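Local structure of hypothetical protein (3WOC) at residues Thr22-Arg28 / Ile40-Gly45; Leu62-Pro66 / Thr88-Ala94. The protein binds heparin and, as a jacalin-like lectin derived from the prostate and found on boar sperm, is probably involved in capacitation. All coordinates share one frame. Residue numbers count along the deposited sequence, not the author numbering.

Interaction 1. Residues Thr22-Arg28 / Ile40-Gly45; sequences TGITGIR and IQVRYG
This contact is an antiparallel strand pairing within the hairpin of strands 24-31 and 37-44, inner strands of a four-stranded sheet. Ile24-Arg28 and Ile40-Tyr44 run at 169°, their axes approaching to 4.7 Å. Ile24 faces Tyr44 and Ile27 faces Val42 as non-hydrogen-bonded pairs. Arg28 and Gln41 form a hydrogen-bonded pair: Arg28 N to Gln41 O 2.7 Å, Gln41 N to Arg28 O 2.8 Å. Between these pairs Thr25 (phi/psi -117/-8) and Gly26 (-171/165) both lie opposite Arg43, a classic beta bulge. Thr25 N gives 2.9 Å to Arg43 O, and Arg43 N gives 3.1 Å to Gly26 O. Thr25, chi1 p, donates from OG1 to Gly45 O at 2.6 Å and accepts from Arg43 NE at 2.9 Å. Ile24 CG1 packs 3.6 Å from Val42 CG2 and 3.8 Å from Tyr44 CE1. The Arg28 guanidinium pairs with Glu61, and Tyr44 OH reaches Thr16. The pairing belongs to a Greek-key sheet of the jacalin-like beta-prism.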
# COMPACT_ATOMS: atom_id res chain seq x y z
N THR A 22 12.12 12.91 -1.73
CA THR A 22 11.99 11.99 -2.85
C THR A 22 10.69 11.19 -2.76
O THR A 22 10.20 10.90 -1.66
CB THR A 22 13.21 11.03 -2.94
OG1 THR A 22 14.42 11.78 -2.72
CG2 THR A 22 13.29 10.33 -4.30
N GLY A 23 10.14 10.85 -3.92
CA GLY A 23 8.94 10.03 -4.01
C GLY A 23 9.22 8.58 -3.69
O GLY A 23 10.33 8.23 -3.28
N ILE A 24 8.21 7.74 -3.88
CA ILE A 24 8.27 6.31 -3.54
C ILE A 24 9.33 5.59 -4.36
O ILE A 24 9.34 5.65 -5.59
CB ILE A 24 6.88 5.63 -3.71
CG1 ILE A 24 5.84 6.32 -2.82
CG2 ILE A 24 6.97 4.12 -3.44
CD1 ILE A 24 4.44 5.72 -2.89
N THR A 25 10.23 4.90 -3.65
CA THR A 25 11.33 4.16 -4.26
C THR A 25 11.22 2.66 -3.98
O THR A 25 11.97 1.85 -4.53
CB THR A 25 12.70 4.67 -3.76
OG1 THR A 25 12.74 4.60 -2.33
CG2 THR A 25 12.94 6.11 -4.20
N GLY A 26 10.27 2.30 -3.11
CA GLY A 26 10.07 0.91 -2.73
C GLY A 26 8.81 0.71 -1.91
O GLY A 26 8.22 1.67 -1.39
N ILE A 27 8.39 -0.55 -1.79
CA ILE A 27 7.17 -0.90 -1.08
C ILE A 27 7.35 -2.22 -0.34
O ILE A 27 7.86 -3.20 -0.90
CB ILE A 27 5.95 -0.95 -2.06
CG1 ILE A 27 4.67 -0.41 -1.40
CG2 ILE A 27 5.80 -2.33 -2.69
CD1 ILE A 27 3.99 -1.35 -0.40
N ARG A 28 6.95 -2.24 0.93
CA ARG A 28 7.07 -3.43 1.76
C ARG A 28 5.70 -3.89 2.25
O ARG A 28 4.98 -3.15 2.92
CB ARG A 28 7.99 -3.14 2.95
CG ARG A 28 8.51 -4.37 3.68
CD ARG A 28 9.47 -3.96 4.79
NE ARG A 28 10.81 -3.69 4.29
CZ ARG A 28 11.77 -3.07 4.99
NH1 ARG A 28 11.53 -2.64 6.22
NH2 ARG A 28 12.96 -2.88 4.44
N ILE A 40 1.63 -2.42 5.71
CA ILE A 40 2.54 -1.97 4.66
C ILE A 40 3.58 -0.98 5.16
O ILE A 40 3.47 -0.41 6.25
CB ILE A 40 1.82 -1.40 3.38
CG1 ILE A 40 1.29 0.03 3.60
CG2 ILE A 40 0.79 -2.40 2.81
CD1 ILE A 40 -0.18 0.11 3.96
N GLN A 41 4.62 -0.79 4.34
CA GLN A 41 5.66 0.17 4.60
C GLN A 41 6.12 0.71 3.25
O GLN A 41 6.27 -0.04 2.29
CB GLN A 41 6.82 -0.50 5.36
CG GLN A 41 7.59 0.44 6.27
CD GLN A 41 8.51 -0.30 7.24
OE1 GLN A 41 8.48 -1.52 7.34
NE2 GLN A 41 9.32 0.46 7.96
N VAL A 42 6.32 2.02 3.19
CA VAL A 42 6.71 2.68 1.95
C VAL A 42 8.05 3.39 2.13
O VAL A 42 8.27 4.05 3.14
CB VAL A 42 5.58 3.63 1.43
CG1 VAL A 42 5.02 4.48 2.56
CG2 VAL A 42 6.04 4.50 0.28
N ARG A 43 8.95 3.23 1.17
CA ARG A 43 10.25 3.90 1.23
C ARG A 43 10.28 5.16 0.39
O ARG A 43 10.02 5.13 -0.81
CB ARG A 43 11.38 2.96 0.80
CG ARG A 43 12.78 3.47 1.17
CD ARG A 43 13.86 2.52 0.68
NE ARG A 43 13.83 2.36 -0.77
CZ ARG A 43 14.77 1.74 -1.48
NH1 ARG A 43 15.82 1.20 -0.88
NH2 ARG A 43 14.65 1.66 -2.80
N TYR A 44 10.58 6.28 1.05
CA TYR A 44 10.73 7.57 0.39
C TYR A 44 12.22 7.92 0.36
O TYR A 44 12.84 8.11 1.41
CB TYR A 44 9.95 8.67 1.13
CG TYR A 44 8.47 8.40 1.29
CD1 TYR A 44 7.58 8.64 0.24
CD2 TYR A 44 7.96 7.94 2.50
CE1 TYR A 44 6.22 8.41 0.39
CE2 TYR A 44 6.60 7.71 2.66
CZ TYR A 44 5.73 7.94 1.60
OH TYR A 44 4.38 7.71 1.76
N GLY A 45 12.78 7.99 -0.85
CA GLY A 45 14.22 8.12 -1.01
C GLY A 45 14.91 6.85 -0.55
O GLY A 45 14.81 5.80 -1.20

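Interaction 2. Residues Leu62-Pro66 / Thr88-Ala94; sequences LILHP and TNQGRSA
Arg92, Leu62 and His65 have the most surface buried where the end of strand 58-63 and the residues after it meet the turn leading into strand 93-97. The two backbones stay apart, with Leu62 and Ala94 CA atoms 6.4 Å from each other, so side chains make the contact. Thr88-Gly91 is a type I beta turn, with Gly91 N 3.2 Å from Thr88 O. Below it Thr88 N bonds to Arg92 O at 2.8 Å, and Arg92 N to Thr88 OG1 at 3.0 Å. Arg92, chi1 m, chi2 t, chi3 p, reaches back across the gap. Its guanidinium lies over one face of the His65 ring (chi1 m), with CZ 3.5 Å from His65 NE2. Gln90 NE2 meets the edge of that ring, 3.6 Å from His65 CD2. Leu62, chi1 t and chi2 p, places CD1 3.7 Å from Ala94 CB and 3.9 Å from Arg92 NH2. Leu64 CD1 is 4.0 Å from Thr88 CG2. Arg92 NH2 bonds to a dioxane molecule, probably from the crystallisation liquor. The direct contact is thus van der Waals, part apolar and part polar groups on the His65 ring. Glu68 adds the polar link, bonding to His65 N on one side and to Arg92 NH1, as a salt bridge, and Thr88 OG1 on the other.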
# COMPACT_ATOMS: atom_id res chain seq x y z
N LEU A 62 8.84 -4.85 -3.20
CA LEU A 62 9.12 -4.43 -4.57
C LEU A 62 10.03 -3.22 -4.47
O LEU A 62 9.65 -2.19 -3.92
CB LEU A 62 7.84 -4.08 -5.33
CG LEU A 62 7.99 -3.39 -6.70
CD1 LEU A 62 8.63 -4.31 -7.75
CD2 LEU A 62 6.65 -2.87 -7.20
N ILE A 63 11.25 -3.36 -4.99
CA ILE A 63 12.19 -2.25 -5.00
C ILE A 63 12.20 -1.62 -6.39
O ILE A 63 12.49 -2.28 -7.39
CB ILE A 63 13.62 -2.69 -4.56
CG1 ILE A 63 13.59 -3.37 -3.18
CG2 ILE A 63 14.58 -1.50 -4.56
CD1 ILE A 63 12.97 -2.54 -2.04
N LEU A 64 11.84 -0.34 -6.43
CA LEU A 64 11.72 0.39 -7.69
C LEU A 64 13.08 0.83 -8.21
O LEU A 64 13.92 1.32 -7.45
CB LEU A 64 10.79 1.59 -7.51
CG LEU A 64 9.29 1.49 -7.85
CD1 LEU A 64 8.78 0.06 -7.98
CD2 LEU A 64 8.46 2.27 -6.84
N HIS A 65 13.29 0.65 -9.52
CA HIS A 65 14.46 1.18 -10.21
C HIS A 65 14.40 2.70 -10.20
O HIS A 65 13.32 3.27 -10.09
CB HIS A 65 14.51 0.68 -11.66
CG HIS A 65 14.48 -0.81 -11.80
ND1 HIS A 65 15.28 -1.65 -11.06
CD2 HIS A 65 13.77 -1.61 -12.63
CE1 HIS A 65 15.05 -2.90 -11.41
NE2 HIS A 65 14.13 -2.91 -12.36
N PRO A 66 15.57 3.38 -10.28
CA PRO A 66 15.54 4.84 -10.38
C PRO A 66 14.75 5.27 -11.62
O PRO A 66 15.00 4.75 -12.71
CB PRO A 66 17.02 5.22 -10.50
CG PRO A 66 17.76 4.06 -9.92
CD PRO A 66 16.95 2.86 -10.28
N THR A 88 4.10 -1.02 -12.70
CA THR A 88 5.00 0.12 -12.90
C THR A 88 4.90 0.70 -14.31
O THR A 88 4.42 0.04 -15.24
CB THR A 88 6.48 -0.23 -12.61
OG1 THR A 88 6.97 -1.15 -13.60
CG2 THR A 88 6.65 -0.83 -11.21
N ASN A 89 5.38 1.94 -14.46
CA ASN A 89 5.52 2.60 -15.76
C ASN A 89 6.58 1.97 -16.66
O ASN A 89 6.72 2.34 -17.83
CB ASN A 89 5.79 4.11 -15.57
CG ASN A 89 7.14 4.40 -14.90
OD1 ASN A 89 7.65 5.51 -15.00
ND2 ASN A 89 7.70 3.42 -14.21
N GLN A 90 7.31 1.01 -16.10
CA GLN A 90 8.33 0.24 -16.83
C GLN A 90 7.89 -1.19 -17.15
O GLN A 90 8.72 -2.04 -17.50
CB GLN A 90 9.65 0.24 -16.05
CG GLN A 90 10.38 1.58 -16.06
CD GLN A 90 11.79 1.51 -15.48
OE1 GLN A 90 12.39 2.53 -15.16
NE2 GLN A 90 12.32 0.29 -15.36
N GLY A 91 6.59 -1.47 -17.03
CA GLY A 91 6.01 -2.76 -17.42
C GLY A 91 6.13 -3.89 -16.41
O GLY A 91 5.71 -5.02 -16.69
N ARG A 92 6.69 -3.60 -15.24
CA ARG A 92 6.86 -4.59 -14.19
C ARG A 92 5.63 -4.66 -13.28
O ARG A 92 4.91 -3.67 -13.12
CB ARG A 92 8.12 -4.31 -13.36
CG ARG A 92 9.42 -4.57 -14.12
CD ARG A 92 10.64 -4.00 -13.41
NE ARG A 92 11.08 -4.79 -12.26
CZ ARG A 92 11.20 -4.33 -11.02
NH1 ARG A 92 10.91 -3.07 -10.74
NH2 ARG A 92 11.61 -5.13 -10.05
N SER A 93 5.38 -5.84 -12.72
CA SER A 93 4.32 -6.02 -11.73
C SER A 93 4.81 -6.87 -10.56
O SER A 93 5.67 -7.74 -10.73
CB SER A 93 3.06 -6.61 -12.36
OG SER A 93 3.21 -7.98 -12.66
N ALA A 94 4.28 -6.59 -9.37
CA ALA A 94 4.66 -7.31 -8.17
C ALA A 94 3.43 -7.70 -7.35
O ALA A 94 2.72 -6.84 -6.84
CB ALA A 94 5.63 -6.48 -7.33

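How the interactions relate
From the N terminus, interaction 1 comes first. It closes a hairpin over the 11 residues 29-39. Interaction 2 opens later and spans the 21 residues 67-87, which hold strand 70-77 and all but the last residue of strand 81-88. The two are in series and neither nest nor cross. They meet along strand 24-31, whose neighbour is strand 58-63. Thr25 O lies 2.9 Å from Leu64 N, and Ile27 N 3.0 Å from Leu62 O, both probable hydrogen bonds. Arg43 NH2 also packs 3.6 Å from Ile63 CG2. Interaction 1 builds the interior of one sheet. Interaction 2 ties the edge strand of that sheet to the sheet of strands 70-77, 81-88, 93-97 and 102-106.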